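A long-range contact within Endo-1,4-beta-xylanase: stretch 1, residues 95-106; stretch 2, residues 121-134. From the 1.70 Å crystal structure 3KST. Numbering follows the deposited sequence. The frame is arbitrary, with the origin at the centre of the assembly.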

# COMPACT_ATOMS: atom_id res chain seq x y z
N LEU A 95 0.07 11.65 -4.53
CA LEU A 95 0.97 10.53 -4.29
C LEU A 95 1.52 10.66 -2.86
O LEU A 95 2.23 11.62 -2.56
CB LEU A 95 2.13 10.54 -5.29
CG LEU A 95 3.37 9.68 -5.03
CD1 LEU A 95 2.94 8.25 -4.94
CD2 LEU A 95 4.47 9.96 -6.09
N PHE A 96 1.21 9.68 -2.01
CA PHE A 96 1.70 9.61 -0.64
C PHE A 96 2.78 8.53 -0.62
O PHE A 96 2.59 7.45 -1.16
CB PHE A 96 0.57 9.30 0.32
CG PHE A 96 -0.26 10.49 0.66
CD1 PHE A 96 -1.24 10.96 -0.23
CD2 PHE A 96 -0.01 11.21 1.82
CE1 PHE A 96 -1.98 12.12 0.11
CE2 PHE A 96 -0.74 12.34 2.13
CZ PHE A 96 -1.72 12.79 1.29
N TYR A 97 3.90 8.81 0.02
CA TYR A 97 5.05 7.90 -0.07
C TYR A 97 6.05 8.10 1.05
O TYR A 97 5.90 9.03 1.84
CB TYR A 97 5.74 8.10 -1.42
CG TYR A 97 6.29 9.50 -1.65
CD1 TYR A 97 5.46 10.57 -2.04
CD2 TYR A 97 7.65 9.75 -1.50
CE1 TYR A 97 5.98 11.88 -2.28
CE2 TYR A 97 8.20 11.07 -1.75
CZ TYR A 97 7.35 12.12 -2.14
OH TYR A 97 7.86 13.38 -2.37
N SER A 98 7.06 7.23 1.10
CA SER A 98 8.16 7.32 2.02
C SER A 98 9.40 7.66 1.25
O SER A 98 9.55 7.26 0.12
CB SER A 98 8.34 6.01 2.76
OG SER A 98 7.14 5.64 3.41
N ALA A 99 10.29 8.44 1.85
CA ALA A 99 11.58 8.80 1.26
C ALA A 99 12.52 9.07 2.43
O ALA A 99 12.17 9.83 3.32
CB ALA A 99 11.45 10.03 0.31
N GLU A 100 13.69 8.41 2.46
CA GLU A 100 14.64 8.47 3.59
C GLU A 100 13.98 8.24 4.98
O GLU A 100 14.32 8.91 5.96
CB GLU A 100 15.44 9.78 3.61
CG GLU A 100 16.12 10.16 2.31
CD GLU A 100 17.26 11.16 2.46
OE1 GLU A 100 17.58 11.60 3.59
OE2 GLU A 100 17.86 11.51 1.42
N GLU A 101 13.04 7.29 5.03
CA GLU A 101 12.30 6.95 6.24
C GLU A 101 11.44 8.10 6.81
O GLU A 101 11.24 8.16 8.02
CB GLU A 101 13.22 6.31 7.31
CG GLU A 101 13.78 4.95 6.86
CD GLU A 101 14.85 4.38 7.74
OE1 GLU A 101 15.85 5.09 8.02
OE2 GLU A 101 14.72 3.20 8.12
N HIS A 102 10.95 8.99 5.93
CA HIS A 102 10.00 10.06 6.31
C HIS A 102 8.84 9.97 5.35
O HIS A 102 9.00 9.48 4.21
CB HIS A 102 10.66 11.45 6.28
CG HIS A 102 11.70 11.62 7.32
ND1 HIS A 102 12.96 11.08 7.20
CD2 HIS A 102 11.66 12.21 8.54
CE1 HIS A 102 13.67 11.36 8.28
NE2 HIS A 102 12.90 12.05 9.11
N ILE A 103 7.67 10.43 5.78
CA ILE A 103 6.46 10.39 4.94
C ILE A 103 6.27 11.72 4.22
O ILE A 103 6.45 12.78 4.82
CB ILE A 103 5.21 9.97 5.70
CG1 ILE A 103 4.93 10.85 6.93
CG2 ILE A 103 5.41 8.53 6.18
CD1 ILE A 103 3.60 10.58 7.59
N CYS A 104 5.86 11.62 2.96
CA CYS A 104 5.77 12.73 2.03
C CYS A 104 4.57 12.66 1.12
O CYS A 104 4.00 11.58 0.88
CB CYS A 104 7.00 12.69 1.11
SG CYS A 104 8.61 12.80 1.90
N VAL A 105 4.24 13.82 0.53
CA VAL A 105 3.15 13.91 -0.42
C VAL A 105 3.54 14.83 -1.58
O VAL A 105 4.12 15.91 -1.35
CB VAL A 105 1.80 14.35 0.26
CG1 VAL A 105 1.93 15.70 0.96
CG2 VAL A 105 0.64 14.36 -0.75
N ALA A 106 3.22 14.36 -2.79
CA ALA A 106 3.42 15.08 -4.05
C ALA A 106 2.11 15.06 -4.80
O ALA A 106 1.18 14.31 -4.45
CB ALA A 106 4.53 14.40 -4.89
N GLN A 121 9.93 18.81 1.30
CA GLN A 121 9.93 18.45 2.71
C GLN A 121 8.88 17.40 3.00
O GLN A 121 7.90 17.29 2.28
CB GLN A 121 9.66 19.69 3.56
CG GLN A 121 10.82 20.67 3.58
CD GLN A 121 12.10 20.09 4.17
OE1 GLN A 121 12.07 19.37 5.16
NE2 GLN A 121 13.23 20.38 3.54
N PRO A 122 9.09 16.64 4.07
CA PRO A 122 8.09 15.64 4.44
C PRO A 122 6.90 16.30 5.17
O PRO A 122 6.91 17.51 5.44
CB PRO A 122 8.87 14.73 5.38
CG PRO A 122 9.82 15.59 6.00
CD PRO A 122 10.21 16.65 5.02
N ILE A 123 5.88 15.49 5.45
CA ILE A 123 4.63 15.91 6.12
C ILE A 123 4.94 16.37 7.56
O ILE A 123 4.42 17.40 8.00
CB ILE A 123 3.60 14.72 6.07
CG1 ILE A 123 3.14 14.46 4.63
CG2 ILE A 123 2.39 14.90 6.97
CD1 ILE A 123 2.66 13.00 4.43
N TRP A 124 5.78 15.60 8.26
CA TRP A 124 6.26 15.93 9.61
C TRP A 124 7.70 15.41 9.79
O TRP A 124 8.19 14.63 8.96
CB TRP A 124 5.27 15.41 10.67
CG TRP A 124 5.32 13.93 10.98
CD1 TRP A 124 5.52 12.89 10.08
CD2 TRP A 124 5.04 13.32 12.23
NE1 TRP A 124 5.46 11.70 10.74
CE2 TRP A 124 5.15 11.93 12.06
CE3 TRP A 124 4.75 13.83 13.51
CZ2 TRP A 124 4.97 11.02 13.12
CZ3 TRP A 124 4.57 12.93 14.56
CH2 TRP A 124 4.68 11.54 14.36
N SER A 125 8.34 15.79 10.89
CA SER A 125 9.77 15.48 11.10
C SER A 125 10.17 14.11 11.61
O SER A 125 11.31 13.70 11.38
CB SER A 125 10.38 16.55 12.03
OG SER A 125 9.80 16.51 13.32
N GLU A 126 9.27 13.42 12.32
CA GLU A 126 9.59 12.08 12.86
C GLU A 126 9.64 11.04 11.76
O GLU A 126 8.74 11.03 10.92
CB GLU A 126 8.56 11.59 13.87
CG GLU A 126 8.98 10.30 14.61
CD GLU A 126 8.02 9.89 15.72
OE1 GLU A 126 7.64 10.75 16.55
OE2 GLU A 126 7.62 8.70 15.78
N LYS A 127 10.64 10.16 11.85
CA LYS A 127 10.80 9.03 10.93
C LYS A 127 9.50 8.21 10.88
O LYS A 127 8.88 7.91 11.90
CB LYS A 127 11.96 8.11 11.31
CG LYS A 127 13.35 8.63 11.05
CD LYS A 127 14.39 7.54 11.31
CE LYS A 127 15.81 8.11 11.39
NZ LYS A 127 16.86 7.06 11.53
N SER A 128 9.08 7.87 9.67
CA SER A 128 7.83 7.17 9.46
C SER A 128 7.76 6.70 8.03
O SER A 128 8.32 7.33 7.16
CB SER A 128 6.58 8.04 9.83
OG SER A 128 6.73 9.44 9.55
N ILE A 129 7.00 5.63 7.83
CA ILE A 129 6.84 5.06 6.51
C ILE A 129 5.43 4.50 6.27
O ILE A 129 4.56 4.50 7.17
CB ILE A 129 7.88 3.91 6.30
CG1 ILE A 129 7.70 2.81 7.35
CG2 ILE A 129 9.32 4.47 6.28
CD1 ILE A 129 8.61 1.62 7.15
N ASP A 130 5.21 4.02 5.04
CA ASP A 130 3.99 3.27 4.69
C ASP A 130 2.65 4.04 4.80
O ASP A 130 1.63 3.51 5.25
CB ASP A 130 3.95 1.91 5.43
CG ASP A 130 5.09 1.00 5.08
OD1 ASP A 130 6.02 1.44 4.39
OD2 ASP A 130 5.03 -0.18 5.47
N THR A 131 2.68 5.27 4.33
CA THR A 131 1.49 6.11 4.26
C THR A 131 0.31 5.42 3.54
O THR A 131 0.50 4.78 2.50
CB THR A 131 1.75 7.38 3.44
OG1 THR A 131 2.30 7.02 2.16
CG2 THR A 131 2.65 8.33 4.15
N SER A 132 -0.88 5.57 4.09
CA SER A 132 -2.11 5.16 3.41
C SER A 132 -3.19 6.13 3.87
O SER A 132 -3.38 6.27 5.08
CB SER A 132 -2.52 3.73 3.73
OG SER A 132 -3.59 3.36 2.86
N LEU A 133 -3.81 6.81 2.90
CA LEU A 133 -4.87 7.79 3.14
C LEU A 133 -6.26 7.17 3.10
O LEU A 133 -6.57 6.30 2.28
CB LEU A 133 -4.82 8.92 2.09
CG LEU A 133 -5.82 10.09 2.16
CD1 LEU A 133 -5.58 11.00 3.40
CD2 LEU A 133 -5.71 10.88 0.89
N PHE A 134 -7.12 7.68 3.97
CA PHE A 134 -8.54 7.34 4.01
C PHE A 134 -9.36 8.60 4.26
O PHE A 134 -9.12 9.31 5.24
CB PHE A 134 -8.82 6.36 5.12
CG PHE A 134 -10.29 6.09 5.30
CD1 PHE A 134 -11.02 5.45 4.30
CD2 PHE A 134 -10.95 6.52 6.47
CE1 PHE A 134 -12.40 5.22 4.46
CE2 PHE A 134 -12.32 6.29 6.64
CZ PHE A 134 -13.05 5.64 5.64
O HOH W 1 4.64 5.39 1.94
O HOH W 2 17.42 7.04 8.48
O HOH W 3 13.63 12.36 11.70
O HOH W 4 7.96 12.02 8.22
O HOH W 5 5.38 16.11 2.10

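A β-hairpin packs here against strand 129-134 and the segment leading into it, through an apolar patch centred on Ile103, three direct hydrogen bonds and a set of bridging waters. The hairpin supplies its own order: strands 95-99 and 102-106 pair through backbone hydrogen bonds and are joined by a type I' turn from Ala99 to His102, with Glu100 and Glu101 both at positive phi. Strand 129-134 runs nearly antiparallel to strand 95-99, at 171°, yet the axes approach no closer than 5.7 Å and no backbone-to-backbone hydrogen bond joins these two strands. Side chains and water fill the gap instead.

Ile103 is the residue most covered by the other stretch. Its CA-to-CB bond points toward the partner, where CB lies 3.4 Å from Thr131 CG2, CG1 lies 4.0 Å from Ile123 CD1, and CG1 also meets the edge of the Trp124 ring at CD1, 3.8 Å away. The backbone fixes the same region: Ile123 N donates to Ile103 O at 2.8 Å and a nearly straight 170°, which anchors Ile123 beside its apolar neighbours. From there its side chain reaches two more hairpin residues, with CD1 4.1 Å from Phe96 CD2 and CG1 4.1 Å from Val105 CG1. Phe96 extends the patch along the strand, its CE1 4.0 Å from Leu133 CD2. Alternation puts Phe96 and Ser98 toward the partner while Tyr97 points away.

Near the turn the second anchor is short: Ser128 N donates to Glu101 O at 2.7 Å. The same carbonyl receives a CA-H...O contact from Lys127 CA at 3.1 Å, so one acceptor gathers two consecutive residues. Lys127 CA also lies over one face of the His102 ring, 4.3 Å from the ring centroid. That ring is held from within the hairpin, ND1 donating to Glu100 O at 2.8 Å, while NE2 shares water 3 with Ser125 O. The charges of Glu101 OE1 and Lys127 NZ are 4.1 Å apart, beyond a salt bridge; water 2 links them, donating to the carboxylate and accepting from the lysine ammonium.

The third anchor uses a side chain: Asp130 N donates to Ser98 OG at 3.0 Å. Ser98 OG and Thr131 OG1 each bond water 1 at 2.9 Å, so a single water spans the separated strands.

Water also serves backbone groups that lack a direct partner across the contact. Water 4 accepts from Ile103 N and donates to the carbonyls of Trp124 and Glu126; water 5 connects Val105 N with Gln121 O. The segment before strand 129-134 braces itself as well, since Trp124 NE1 donates to Ser128 OG at 2.9 Å and that hydroxyl donates to Glu126 O at 2.9 Å.

The rule to read from this contact is economical: a few well-placed direct hydrogen bonds set the position, apolar side chains fill the space between, and waters bridge further polar groups, both side chain and backbone, across the contact.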